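Tudor domain-containing protein 1 (Mus musculus, PDB 4B9W) scaffolds Piwi proteins and piRNA factors that repress transposons in the mouse germline, its third extended Tudor domain binding a MILI peptide with dimethylarginine. Local coordinates at residues E17-V22 with C34-D39; G30-H35 with M129-V134; C73-G78 with T111-A116. One frame throughout, in Å; residues are numbered along the deposited sequence.

Contact 1 (E17-V22 with C34-D39); sequences ETVDVV and CHFLKD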
loop_
_atom_site.group_PDB
_atom_site.type_symbol
_atom_site.label_atom_id
_atom_site.label_comp_id
_atom_site.label_asym_id
_atom_site.label_seq_id
_atom_site.Cartn_x
_atom_site.Cartn_y
_atom_site.Cartn_z
ATOM N N GLU A 17 -12.270 -18.138 -17.646
ATOM C CA GLU A 17 -11.199 -18.232 -18.637
ATOM C C GLU A 17 -10.007 -19.015 -18.081
ATOM O O GLU A 17 -9.588 -18.803 -16.943
ATOM C CB GLU A 17 -10.746 -16.840 -19.059
ATOM C CG GLU A 17 -9.732 -16.835 -20.188
ATOM C CD GLU A 17 -9.354 -15.434 -20.640
ATOM O OE1 GLU A 17 -10.142 -14.474 -20.414
ATOM O OE2 GLU A 17 -8.276 -15.298 -21.250
ATOM N N THR A 18 -9.475 -19.943 -18.868
ATOM C CA THR A 18 -8.244 -20.636 -18.476
ATOM C C THR A 18 -7.092 -20.209 -19.376
ATOM O O THR A 18 -7.213 -20.175 -20.600
ATOM C CB THR A 18 -8.398 -22.157 -18.487
ATOM O OG1 THR A 18 -8.727 -22.583 -19.812
ATOM C CG2 THR A 18 -9.475 -22.565 -17.555
ATOM N N VAL A 19 -5.988 -19.842 -18.747
ATOM C CA VAL A 19 -4.899 -19.195 -19.431
ATOM C C VAL A 19 -3.587 -19.457 -18.682
ATOM O O VAL A 19 -3.552 -19.528 -17.461
ATOM C CB VAL A 19 -5.194 -17.684 -19.570
ATOM C CG1 VAL A 19 -5.538 -17.098 -18.210
ATOM C CG2 VAL A 19 -4.031 -16.952 -20.248
ATOM N N ASP A 20 -2.514 -19.640 -19.428
ATOM C CA ASP A 20 -1.217 -19.896 -18.818
ATOM C C ASP A 20 -0.630 -18.591 -18.291
ATOM O O ASP A 20 -0.793 -17.525 -18.893
ATOM C CB ASP A 20 -0.262 -20.573 -19.795
ATOM C CG ASP A 20 -0.621 -22.033 -20.048
ATOM O OD1 ASP A 20 -1.193 -22.708 -19.153
ATOM O OD2 ASP A 20 -0.330 -22.508 -21.156
ATOM N N VAL A 21 0.004 -18.701 -17.132
ATOM C CA VAL A 21 0.647 -17.593 -16.472
ATOM C C VAL A 21 2.073 -17.943 -16.065
ATOM O O VAL A 21 2.437 -19.114 -15.909
ATOM C CB VAL A 21 -0.129 -17.166 -15.206
ATOM C CG1 VAL A 21 -1.558 -16.764 -15.560
ATOM C CG2 VAL A 21 -0.099 -18.257 -14.144
ATOM N N VAL A 22 2.878 -16.901 -15.935
ATOM C CA VAL A 22 4.138 -16.931 -15.222
ATOM C C VAL A 22 3.980 -15.814 -14.194
ATOM O O VAL A 22 3.467 -14.733 -14.520
ATOM C CB VAL A 22 5.380 -16.651 -16.126
ATOM C CG1 VAL A 22 5.774 -17.903 -16.915
ATOM C CG2 VAL A 22 5.130 -15.479 -17.063
ATOM N N CYS A 34 0.972 -11.629 -12.237
ATOM C CA CYS A 34 1.229 -12.587 -13.306
ATOM C C CYS A 34 1.251 -11.911 -14.657
ATOM O O CYS A 34 0.513 -10.955 -14.896
ATOM C CB CYS A 34 0.145 -13.669 -13.346
ATOM S SG CYS A 34 0.114 -14.824 -11.949
ATOM N N HIS A 35 2.111 -12.419 -15.532
ATOM C CA HIS A 35 1.935 -12.252 -16.951
ATOM C C HIS A 35 1.045 -13.362 -17.448
ATOM O O HIS A 35 1.334 -14.545 -17.229
ATOM C CB HIS A 35 3.260 -12.312 -17.667
ATOM C CG HIS A 35 4.170 -11.163 -17.355
ATOM N ND1 HIS A 35 5.515 -11.300 -17.289
ATOM C CD2 HIS A 35 3.892 -9.838 -17.086
ATOM C CE1 HIS A 35 6.070 -10.114 -17.003
ATOM N NE2 HIS A 35 5.072 -9.212 -16.869
ATOM N N PHE A 36 -0.057 -12.981 -18.101
ATOM C CA PHE A 36 -0.967 -13.918 -18.746
ATOM C C PHE A 36 -0.533 -14.134 -20.208
ATOM O O PHE A 36 -0.404 -13.175 -20.993
ATOM C CB PHE A 36 -2.408 -13.428 -18.601
ATOM C CG PHE A 36 -2.938 -13.558 -17.191
ATOM C CD1 PHE A 36 -2.489 -12.730 -16.183
ATOM C CD2 PHE A 36 -3.858 -14.541 -16.871
ATOM C CE1 PHE A 36 -2.979 -12.846 -14.894
ATOM C CE2 PHE A 36 -4.354 -14.678 -15.581
ATOM C CZ PHE A 36 -3.911 -13.835 -14.589
ATOM N N LEU A 37 -0.229 -15.382 -20.544
ATOM C CA LEU A 37 0.402 -15.696 -21.821
ATOM C C LEU A 37 -0.666 -15.927 -22.871
ATOM O O LEU A 37 -0.972 -17.070 -23.249
ATOM C CB LEU A 37 1.343 -16.902 -21.705
ATOM C CG LEU A 37 2.366 -16.922 -20.565
ATOM C CD1 LEU A 37 3.137 -18.240 -20.576
ATOM C CD2 LEU A 37 3.316 -15.736 -20.621
ATOM N N LYS A 38 -1.272 -14.827 -23.300
ATOM C CA LYS A 38 -2.238 -14.842 -24.390
ATOM C C LYS A 38 -1.984 -13.641 -25.297
ATOM O O LYS A 38 -1.216 -12.737 -24.947
ATOM C CB LYS A 38 -3.680 -14.858 -23.867
ATOM C CG LYS A 38 -4.091 -13.722 -22.943
ATOM C CD LYS A 38 -5.600 -13.763 -22.698
ATOM C CE LYS A 38 -6.099 -12.480 -22.036
ATOM N NZ LYS A 38 -7.588 -12.372 -22.033
ATOM N N ASP A 39 -2.598 -13.661 -26.471
ATOM C CA ASP A 39 -2.520 -12.543 -27.411
ATOM C C ASP A 39 -1.089 -12.062 -27.694
ATOM O O ASP A 39 -0.884 -10.871 -27.918
ATOM C CB ASP A 39 -3.363 -11.371 -26.876
ATOM C CG ASP A 39 -4.816 -11.756 -26.643
ATOM O OD1 ASP A 39 -5.354 -12.516 -27.478
ATOM O OD2 ASP A 39 -5.417 -11.311 -25.632
HETATM O O HOH W 1 -2.492 -18.923 -22.114
#
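Lys38 NZ is gripped by two oxygens: it lies 3.1 Å from Glu17 OE2, on the syn side of the carboxylate, in a salt bridge, and it also bonds the backbone carbonyl of Glu12. The two side chains cross at about a right angle, and the other oxygen, Glu17 OE1, takes the backbone N-H of Thr14, so both ends of the carboxylate are held. An alanine in place of Glu17 would probably leave the Lys38 ammonium without its charged mate and the amide of Thr14 without its acceptor. A water bridges Asp20 N and Leu37 O, while Leu37 N makes a nearly straight bond of 2.8 Å to Asp20 O. Val22 and His35 form an antiparallel hydrogen-bonded pair within the hairpin of strands 18-26 and 31-36, which belongs to the SN-like, OB-fold half of the extended Tudor domain. On the face of Val21 and Phe36, Val21 CG1 sits over the ring, 3.6 Å from the Phe36 centroid and offset toward the rim, in a CH-pi contact. Val19 CG1, between its backbone N and carbonyl carbon (chi1 53°), meets the ring's edge 3.3 Å from Phe36 CD2. On the face of Val22 and His35, Val22 CG2 packs 3.7 Å from His35 CB, while the imidazole bonds the carbonyl of Asp102 through NE2.

Contact 2 (G30-H35 with M129-V134); sequences GEFYCH and MQCWLV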
loop_
_atom_site.group_PDB
_atom_site.type_symbol
_atom_site.label_atom_id
_atom_site.label_comp_id
_atom_site.label_asym_id
_atom_site.label_seq_id
_atom_site.Cartn_x
_atom_site.Cartn_y
_atom_site.Cartn_z
ATOM N N GLY A 30 -2.197 -13.765 -1.279
ATOM C CA GLY A 30 -3.294 -12.840 -1.499
ATOM C C GLY A 30 -2.944 -11.685 -2.427
ATOM O O GLY A 30 -3.786 -10.820 -2.726
ATOM N N GLU A 31 -1.697 -11.688 -2.885
ATOM C CA GLU A 31 -1.164 -10.591 -3.651
ATOM C C GLU A 31 0.071 -11.001 -4.452
ATOM O O GLU A 31 1.210 -10.925 -3.971
ATOM C CB GLU A 31 -0.819 -9.466 -2.692
ATOM C CG GLU A 31 -0.318 -8.202 -3.352
ATOM C CD GLU A 31 0.114 -7.163 -2.323
ATOM O OE1 GLU A 31 0.420 -7.517 -1.149
ATOM O OE2 GLU A 31 0.174 -5.992 -2.695
ATOM N N PHE A 32 -0.154 -11.394 -5.688
ATOM C CA PHE A 32 0.938 -11.677 -6.573
ATOM C C PHE A 32 0.557 -11.251 -7.966
ATOM O O PHE A 32 -0.617 -11.059 -8.264
ATOM C CB PHE A 32 1.338 -13.161 -6.528
ATOM C CG PHE A 32 0.252 -14.109 -6.954
ATOM C CD1 PHE A 32 -0.770 -14.445 -6.092
ATOM C CD2 PHE A 32 0.259 -14.674 -8.242
ATOM C CE1 PHE A 32 -1.776 -15.321 -6.487
ATOM C CE2 PHE A 32 -0.737 -15.546 -8.638
ATOM C CZ PHE A 32 -1.748 -15.880 -7.753
ATOM N N TYR A 33 1.564 -11.084 -8.809
ATOM C CA TYR A 33 1.365 -10.531 -10.122
ATOM C C TYR A 33 1.775 -11.535 -11.178
ATOM O O TYR A 33 2.788 -12.215 -11.028
ATOM C CB TYR A 33 2.162 -9.228 -10.239
ATOM C CG TYR A 33 1.543 -8.139 -9.419
ATOM C CD1 TYR A 33 1.754 -8.067 -8.048
ATOM C CD2 TYR A 33 0.697 -7.214 -9.996
ATOM C CE1 TYR A 33 1.154 -7.086 -7.284
ATOM C CE2 TYR A 33 0.100 -6.222 -9.235
ATOM C CZ TYR A 33 0.329 -6.166 -7.894
ATOM O OH TYR A 33 -0.261 -5.190 -7.149
ATOM N N CYS A 34 0.972 -11.629 -12.237
ATOM C CA CYS A 34 1.229 -12.587 -13.306
ATOM C C CYS A 34 1.251 -11.911 -14.657
ATOM O O CYS A 34 0.513 -10.955 -14.896
ATOM C CB CYS A 34 0.145 -13.669 -13.346
ATOM S SG CYS A 34 0.114 -14.824 -11.949
ATOM N N HIS A 35 2.111 -12.419 -15.532
ATOM C CA HIS A 35 1.935 -12.252 -16.951
ATOM C C HIS A 35 1.045 -13.362 -17.448
ATOM O O HIS A 35 1.334 -14.545 -17.229
ATOM C CB HIS A 35 3.260 -12.312 -17.667
ATOM C CG HIS A 35 4.170 -11.163 -17.355
ATOM N ND1 HIS A 35 5.515 -11.300 -17.289
ATOM C CD2 HIS A 35 3.892 -9.838 -17.086
ATOM C CE1 HIS A 35 6.070 -10.114 -17.003
ATOM N NE2 HIS A 35 5.072 -9.212 -16.869
ATOM N N MET A 129 -0.755 -8.146 -13.888
ATOM C CA MET A 129 -2.115 -8.321 -13.407
ATOM C C MET A 129 -2.097 -8.787 -11.969
ATOM O O MET A 129 -1.545 -9.862 -11.690
ATOM C CB MET A 129 -2.816 -9.369 -14.281
ATOM C CG MET A 129 -2.962 -8.939 -15.735
ATOM S SD MET A 129 -3.844 -7.359 -15.859
ATOM C CE MET A 129 -5.262 -7.684 -14.788
ATOM N N GLN A 130 -2.695 -8.012 -11.064
ATOM C CA GLN A 130 -2.724 -8.436 -9.654
ATOM C C GLN A 130 -3.633 -9.643 -9.509
ATOM O O GLN A 130 -4.737 -9.627 -10.045
ATOM C CB GLN A 130 -3.219 -7.318 -8.720
ATOM C CG GLN A 130 -3.128 -7.712 -7.254
ATOM C CD GLN A 130 -3.581 -6.609 -6.311
ATOM O OE1 GLN A 130 -4.177 -5.616 -6.732
ATOM N NE2 GLN A 130 -3.318 -6.793 -5.025
ATOM N N CYS A 131 -3.166 -10.670 -8.795
ATOM C CA CYS A 131 -3.921 -11.883 -8.560
ATOM C C CYS A 131 -3.971 -12.219 -7.083
ATOM O O CYS A 131 -3.267 -11.628 -6.300
ATOM C CB CYS A 131 -3.309 -13.073 -9.284
ATOM S SG CYS A 131 -3.108 -12.837 -11.050
ATOM N N TRP A 132 -4.856 -13.141 -6.724
ATOM C CA TRP A 132 -4.840 -13.799 -5.404
ATOM C C TRP A 132 -5.345 -15.176 -5.602
ATOM O O TRP A 132 -6.084 -15.403 -6.518
ATOM C CB TRP A 132 -5.694 -13.069 -4.382
ATOM C CG TRP A 132 -7.063 -12.670 -4.854
ATOM C CD1 TRP A 132 -8.259 -13.390 -4.755
ATOM C CD2 TRP A 132 -7.427 -11.406 -5.495
ATOM N NE1 TRP A 132 -9.300 -12.665 -5.290
ATOM C CE2 TRP A 132 -8.859 -11.473 -5.755
ATOM C CE3 TRP A 132 -6.720 -10.257 -5.864
ATOM C CZ2 TRP A 132 -9.535 -10.440 -6.370
ATOM C CZ3 TRP A 132 -7.418 -9.207 -6.475
ATOM C CH2 TRP A 132 -8.793 -9.301 -6.723
ATOM N N LEU A 133 -4.933 -16.126 -4.776
ATOM C CA LEU A 133 -5.463 -17.483 -4.876
ATOM C C LEU A 133 -6.851 -17.494 -4.250
ATOM O O LEU A 133 -7.071 -16.865 -3.236
ATOM C CB LEU A 133 -4.575 -18.494 -4.139
ATOM C CG LEU A 133 -3.176 -18.773 -4.720
ATOM C CD1 LEU A 133 -2.482 -19.827 -3.869
ATOM C CD2 LEU A 133 -3.251 -19.215 -6.163
ATOM N N VAL A 134 -7.798 -18.193 -4.860
ATOM C CA VAL A 134 -9.128 -18.249 -4.269
ATOM C C VAL A 134 -9.203 -19.374 -3.234
ATOM O O VAL A 134 -8.370 -20.288 -3.216
ATOM C CB VAL A 134 -10.235 -18.404 -5.317
ATOM C CG1 VAL A 134 -10.270 -17.170 -6.211
ATOM C CG2 VAL A 134 -10.054 -19.695 -6.107
#
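Phe32 lays its ring against Cys131, whose CB stands over one face, 3.7 Å from the ring centroid and displaced toward the rim, in a CH-pi contact. A chi1 of 61° sets Phe32 CG between the backbone N and the carbonyl carbon; beyond it, Phe32 CZ comes within 4.0 Å of Leu133 CD2, and the backbone N of Leu133 meets the ring edge. Cys131 SG lies 3.9 Å from Cys34 SG, diagonally across on strand 31-36, in van der Waals contact and not a disulfide. On the other face of the sheet Gln130 CA lies over the face of the Tyr33 ring, and the Gln130 side chain crosses the ring obliquely, its CB 3.5 Å from Tyr33 CE2. Beneath these side chains, strands 31-36 and 129-133 pair antiparallel, with Phe32 opposite Cys131 and Cys34 opposite Met129 as hydrogen-bonded pairs. Phe32 N reaches Cys131 O at 3.2 Å, with the donor well above the carbonyl plane, and Cys34 N reaches Met129 O at 3.1 Å. The pairing brings the chain that has passed through the Tudor core back onto the N-terminal hairpin, the topology by which an extended Tudor domain builds its SN-like, OB-fold half from two distant pieces of sequence. In the second shell, Phe151 meets the Phe32 ring edge-to-face, and Val174 and Leu176 of strand 171-178 also pack against Phe32. Trp132 packs its CB 3.4 Å from Gly30 O, and its NE1 bonds the carboxylate of Glu166 on strand 160-168. Outside the two strands, the bound peptide offers a basic side chain to Glu31 OE2, at the end of an extended chain, in a salt bridge.

Contact 3 (C73-G78 with T111-A116); sequences CAFFSG and TDQLQA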
loop_
_atom_site.group_PDB
_atom_site.type_symbol
_atom_site.label_atom_id
_atom_site.label_comp_id
_atom_site.label_asym_id
_atom_site.label_seq_id
_atom_site.Cartn_x
_atom_site.Cartn_y
_atom_site.Cartn_z
ATOM N N CYS A 73 7.325 6.834 -17.884
ATOM C CA CYS A 73 8.406 5.886 -18.045
ATOM C C CYS A 73 9.282 6.096 -16.839
ATOM O O CYS A 73 9.621 7.238 -16.514
ATOM C CB CYS A 73 9.244 6.195 -19.294
ATOM S SG CYS A 73 8.377 6.048 -20.877
ATOM N N ALA A 74 9.667 5.005 -16.174
ATOM C CA ALA A 74 10.494 5.082 -14.971
ATOM C C ALA A 74 11.676 4.133 -15.114
ATOM O O ALA A 74 11.520 3.031 -15.605
ATOM C CB ALA A 74 9.671 4.727 -13.730
ATOM N N PHE A 75 12.851 4.574 -14.683
ATOM C CA PHE A 75 14.064 3.765 -14.727
ATOM C C PHE A 75 14.034 2.771 -13.565
ATOM O O PHE A 75 13.785 3.162 -12.444
ATOM C CB PHE A 75 15.273 4.710 -14.614
ATOM C CG PHE A 75 16.598 4.028 -14.613
ATOM C CD1 PHE A 75 17.160 3.590 -15.791
ATOM C CD2 PHE A 75 17.305 3.853 -13.437
ATOM C CE1 PHE A 75 18.396 2.952 -15.796
ATOM C CE2 PHE A 75 18.544 3.224 -13.434
ATOM C CZ PHE A 75 19.089 2.778 -14.610
ATOM N N PHE A 76 14.250 1.490 -13.841
ATOM C CA PHE A 76 14.287 0.449 -12.800
ATOM C C PHE A 76 15.737 0.014 -12.548
ATOM O O PHE A 76 16.380 -0.628 -13.398
ATOM C CB PHE A 76 13.400 -0.752 -13.200
ATOM C CG PHE A 76 13.457 -1.903 -12.232
ATOM C CD1 PHE A 76 13.215 -1.701 -10.876
ATOM C CD2 PHE A 76 13.779 -3.189 -12.663
ATOM C CE1 PHE A 76 13.276 -2.749 -9.974
ATOM C CE2 PHE A 76 13.847 -4.237 -11.761
ATOM C CZ PHE A 76 13.599 -4.019 -10.412
ATOM N N SER A 77 16.256 0.389 -11.382
ATOM C CA SER A 77 17.668 0.182 -11.053
ATOM C C SER A 77 18.025 -1.304 -10.903
ATOM O O SER A 77 19.177 -1.675 -11.088
ATOM C CB SER A 77 18.011 0.918 -9.762
ATOM O OG SER A 77 17.108 0.476 -8.775
ATOM N N GLY A 78 17.037 -2.132 -10.572
ATOM C CA GLY A 78 17.186 -3.587 -10.592
ATOM C C GLY A 78 17.839 -4.161 -11.850
ATOM O O GLY A 78 18.691 -5.037 -11.739
ATOM N N THR A 111 13.729 12.333 -9.719
ATOM C CA THR A 111 13.155 13.018 -10.880
ATOM C C THR A 111 13.913 12.784 -12.190
ATOM O O THR A 111 13.312 12.832 -13.265
ATOM C CB THR A 111 13.013 14.526 -10.631
ATOM O OG1 THR A 111 14.210 15.038 -10.021
ATOM C CG2 THR A 111 11.843 14.779 -9.718
ATOM N N ASP A 112 15.211 12.513 -12.114
ATOM C CA ASP A 112 15.968 12.131 -13.302
ATOM C C ASP A 112 15.643 10.721 -13.787
ATOM O O ASP A 112 16.075 10.331 -14.859
ATOM C CB ASP A 112 17.466 12.193 -13.043
ATOM C CG ASP A 112 17.969 13.601 -12.862
ATOM O OD1 ASP A 112 17.257 14.570 -13.191
ATOM O OD2 ASP A 112 19.102 13.736 -12.368
ATOM N N GLN A 113 14.910 9.957 -12.986
ATOM C CA GLN A 113 14.595 8.581 -13.305
ATOM C C GLN A 113 13.139 8.449 -13.815
ATOM O O GLN A 113 12.605 7.345 -13.940
ATOM C CB GLN A 113 14.864 7.708 -12.075
ATOM C CG GLN A 113 16.337 7.581 -11.724
ATOM C CD GLN A 113 16.619 6.766 -10.457
ATOM O OE1 GLN A 113 15.850 6.780 -9.489
ATOM N NE2 GLN A 113 17.741 6.055 -10.459
ATOM N N LEU A 114 12.523 9.592 -14.120
ATOM C CA LEU A 114 11.183 9.672 -14.659
ATOM C C LEU A 114 11.221 10.426 -15.991
ATOM O O LEU A 114 11.954 11.388 -16.136
ATOM C CB LEU A 114 10.279 10.434 -13.698
ATOM C CG LEU A 114 9.977 9.772 -12.359
ATOM C CD1 LEU A 114 9.160 10.741 -11.515
ATOM C CD2 LEU A 114 9.240 8.460 -12.590
ATOM N N GLN A 115 10.452 9.951 -16.957
ATOM C CA GLN A 115 10.242 10.649 -18.210
ATOM C C GLN A 115 8.758 10.560 -18.564
ATOM O O GLN A 115 8.088 9.548 -18.274
ATOM C CB GLN A 115 11.125 10.047 -19.326
ATOM C CG GLN A 115 12.618 10.247 -19.071
ATOM C CD GLN A 115 13.478 9.902 -20.278
ATOM O OE1 GLN A 115 13.133 10.244 -21.411
ATOM N NE2 GLN A 115 14.606 9.206 -20.038
ATOM N N ALA A 116 8.234 11.616 -19.175
ATOM C CA ALA A 116 6.865 11.581 -19.709
ATOM C C ALA A 116 6.700 10.380 -20.664
ATOM O O ALA A 116 7.644 10.012 -21.356
ATOM C CB ALA A 116 6.525 12.888 -20.420
#
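Cys73 and Gln115 face each other as an antiparallel hydrogen-bonded pair, and backbone bonds account for most of the polar chemistry here. Cys73 N binds Gln115 O at 2.8 Å, almost straight at 173°, and Gln115 N returns the bond to Cys73 O at 2.9 Å. A third bond, from Phe75 N to Gln113 O at 2.9 Å, extends the pairing toward the start of the short strand. Between them lies the non-hydrogen-bonded pair of Ala74 and Leu114, where CA-H...O contacts run both ways: Ala74 CA approaches Gln113 O at 3.3 Å, and Leu114 CA approaches Cys73 O. The apolar part is small, with Leu114 CD2 lying 3.9 Å from Ala74 CB. Beyond the paired residues, Phe75 CG stands anti to the backbone N (chi1 179°), and Phe75 CD2 comes within 3.7 Å of Gln113 NE2; the ring and amide planes are 31° apart. The oxygen of that amide, Gln113 OE1, accepts from the backbone N-H of Thr110. Gln115 turns its own amide away from strand 71-76, donating from NE2 to the carbonyl of Cys56 and accepting from Asn62 at OE1. In the fold, the contact joins the first and last strands of the five-stranded Tudor core, a closure characteristic of SH3-like barrels. Ala74 and Leu114 face Val98 of strand 96-100, Trp82 of strand 81-90 meets the Phe75 ring edge-to-face, and Leu52, Tyr55 and Cys56 of helix 41-57 pack on Cys73.

How the contacts relate
Contacts 1 and 2 lie in one sheet and share strand 31-36, whose two edges they occupy: contact 1 pairs it with strand 18-26, contact 2 with strand 129-133. They touch through Phe36, which packs on Met129 and Cys131. Contact 2 is buried and combines backbone bonds with aromatic and sulfur packing, whereas contact 1 is partly buried and adds a salt bridge and a bridging water at its margin. Contact 3, also partly buried, stands apart in the Tudor core, its centre about 25 Å from that of contact 2, and relies chiefly on backbone bonds. It is nested in the loop that contact 2 closes, consistent with the Tudor core being inserted between the two sequence pieces of the SN-like half.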